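Side-chain contact in histidine kinase (Paraburkholderia phymatum, PDB 6NB0), which probably transfers the gamma-phosphate of ATP to a histidine side chain, as a sensor kinase of bacterial phosphorelay signalling: residues A[182-187]-A[195-200]. Numbering follows the deposited sequence.
Sequences LLVTFA and TTVTLD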
loop_
_atom_site.group_PDB
_atom_site.type_symbol
_atom_site.label_atom_id
_atom_site.label_comp_id
_atom_site.label_asym_id
_atom_site.label_seq_id
_atom_site.Cartn_x
_atom_site.Cartn_y
_atom_site.Cartn_z
ATOM N N LEU A 182 -4.759 -8.065 10.496
ATOM C CA LEU A 182 -4.732 -6.704 11.035
ATOM C C LEU A 182 -5.582 -6.597 12.288
ATOM O O LEU A 182 -5.204 -5.911 13.246
ATOM C CB LEU A 182 -5.217 -5.715 9.965
ATOM C CG LEU A 182 -5.265 -4.221 10.356
ATOM C CD1 LEU A 182 -3.873 -3.732 10.803
ATOM C CD2 LEU A 182 -5.753 -3.378 9.163
ATOM N N LEU A 183 -6.732 -7.279 12.295
ATOM C CA LEU A 183 -7.584 -7.335 13.482
ATOM C C LEU A 183 -6.781 -7.771 14.707
ATOM O O LEU A 183 -6.861 -7.147 15.774
ATOM C CB LEU A 183 -8.739 -8.305 13.211
ATOM C CG LEU A 183 -10.082 -8.134 13.906
ATOM C CD1 LEU A 183 -10.783 -6.900 13.334
ATOM C CD2 LEU A 183 -10.928 -9.403 13.722
ATOM N N VAL A 184 -5.989 -8.846 14.567
ATOM C CA VAL A 184 -5.185 -9.328 15.696
ATOM C C VAL A 184 -3.960 -8.440 15.928
ATOM O O VAL A 184 -3.614 -8.127 17.076
ATOM C CB VAL A 184 -4.767 -10.802 15.479
ATOM C CG1 VAL A 184 -3.984 -11.324 16.708
ATOM C CG2 VAL A 184 -6.026 -11.706 15.218
ATOM N N THR A 185 -3.258 -8.064 14.859
ATOM C CA THR A 185 -2.038 -7.259 15.011
ATOM C C THR A 185 -2.334 -5.922 15.696
ATOM O O THR A 185 -1.548 -5.451 16.532
ATOM C CB THR A 185 -1.410 -7.034 13.633
ATOM O OG1 THR A 185 -0.977 -8.298 13.106
ATOM C CG2 THR A 185 -0.200 -6.102 13.712
ATOM N N PHE A 186 -3.450 -5.289 15.343
ATOM C CA PHE A 186 -3.803 -4.024 15.995
ATOM C C PHE A 186 -3.928 -4.207 17.504
ATOM O O PHE A 186 -3.427 -3.390 18.297
ATOM C CB PHE A 186 -5.112 -3.480 15.401
ATOM C CG PHE A 186 -5.546 -2.164 16.023
ATOM C CD1 PHE A 186 -6.332 -2.142 17.149
ATOM C CD2 PHE A 186 -5.114 -0.960 15.480
ATOM C CE1 PHE A 186 -6.696 -0.924 17.750
ATOM C CE2 PHE A 186 -5.467 0.257 16.054
ATOM C CZ PHE A 186 -6.267 0.277 17.179
ATOM N N ALA A 187 -4.638 -5.261 17.921
ATOM C CA ALA A 187 -4.817 -5.508 19.349
ATOM C C ALA A 187 -3.476 -5.754 20.016
ATOM O O ALA A 187 -3.211 -5.223 21.105
ATOM C CB ALA A 187 -5.764 -6.700 19.557
ATOM N N THR A 195 -0.275 -9.424 28.385
ATOM C CA THR A 195 -1.688 -9.401 28.011
ATOM C C THR A 195 -2.026 -10.565 27.088
ATOM O O THR A 195 -1.204 -11.003 26.281
ATOM C CB THR A 195 -2.010 -8.058 27.321
ATOM O OG1 THR A 195 -1.867 -7.008 28.292
ATOM C CG2 THR A 195 -3.443 -8.037 26.751
ATOM N N THR A 196 -3.247 -11.080 27.225
ATOM C CA THR A 196 -3.792 -12.078 26.311
ATOM C C THR A 196 -4.733 -11.412 25.307
ATOM O O THR A 196 -5.694 -10.748 25.703
ATOM C CB THR A 196 -4.540 -13.170 27.078
ATOM O OG1 THR A 196 -3.634 -13.808 27.980
ATOM C CG2 THR A 196 -5.116 -14.214 26.107
ATOM N N VAL A 197 -4.455 -11.607 24.022
ATOM C CA VAL A 197 -5.339 -11.196 22.926
ATOM C C VAL A 197 -6.071 -12.429 22.414
ATOM O O VAL A 197 -5.440 -13.420 22.039
ATOM C CB VAL A 197 -4.549 -10.509 21.798
ATOM C CG1 VAL A 197 -5.465 -10.220 20.582
ATOM C CG2 VAL A 197 -3.911 -9.196 22.320
ATOM N N THR A 198 -7.402 -12.391 22.417
ATOM C CA THR A 198 -8.196 -13.555 22.035
ATOM C C THR A 198 -8.906 -13.269 20.719
ATOM O O THR A 198 -9.589 -12.245 20.594
ATOM C CB THR A 198 -9.218 -13.895 23.124
ATOM O OG1 THR A 198 -8.535 -14.267 24.326
ATOM C CG2 THR A 198 -10.163 -15.025 22.669
ATOM N N LEU A 199 -8.742 -14.174 19.748
ATOM C CA LEU A 199 -9.546 -14.181 18.531
ATOM C C LEU A 199 -10.664 -15.204 18.710
ATOM O O LEU A 199 -10.385 -16.401 18.878
ATOM C CB LEU A 199 -8.671 -14.536 17.325
ATOM C CG LEU A 199 -9.384 -14.755 15.979
ATOM C CD1 LEU A 199 -10.161 -13.514 15.572
ATOM C CD2 LEU A 199 -8.354 -15.099 14.911
ATOM N N ASP A 200 -11.912 -14.734 18.737
ATOM C CA ASP A 200 -13.101 -15.594 18.759
ATOM C C ASP A 200 -13.667 -15.638 17.348
ATOM O O ASP A 200 -13.798 -14.587 16.716
ATOM C CB ASP A 200 -14.192 -15.036 19.683
ATOM C CG ASP A 200 -13.865 -15.177 21.138
ATOM O OD1 ASP A 200 -12.998 -15.993 21.481
ATOM O OD2 ASP A 200 -14.501 -14.478 21.945
#
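Val197 and Leu199 on strand 196-204 meet Val184 and Ala187 of helix 173-189, packing helix on sheet in the alpha/beta sandwich expected of a histidine kinase's ATP-binding domain. The axes of the two short segments lie 9.1 Å apart at 161°, so helix and strand run nearly antiparallel; no hydrogen bond joins them, and the contact is wholly apolar. Val197 is the first strand residue to reach the helix and covers the methyl of Ala187: its CG1 is 3.7 Å from Ala187 CB, and the other branch, CG2, is 4.2 Å from the same carbon. With CG1 anti to the backbone N (chi1 174°), that branch also faces Val184, although the gap from Val197 CG1 to Val184 CG1 is a looser 4.3 Å. Between the two apolar residues, Thr198 points its CB away from the helix, and its backbone hydrogen-bonds to Ser213 of the adjacent strand 207-214. Leu199 follows, packing on Leu139 of helix 135-154; Val184 touches Thr142 and Val146 of that same helix, so a second helix shares this core. The side chain of Leu199 crosses that of Val184 at about a right angle, with its CD2 4.1 Å from Val184 CG2.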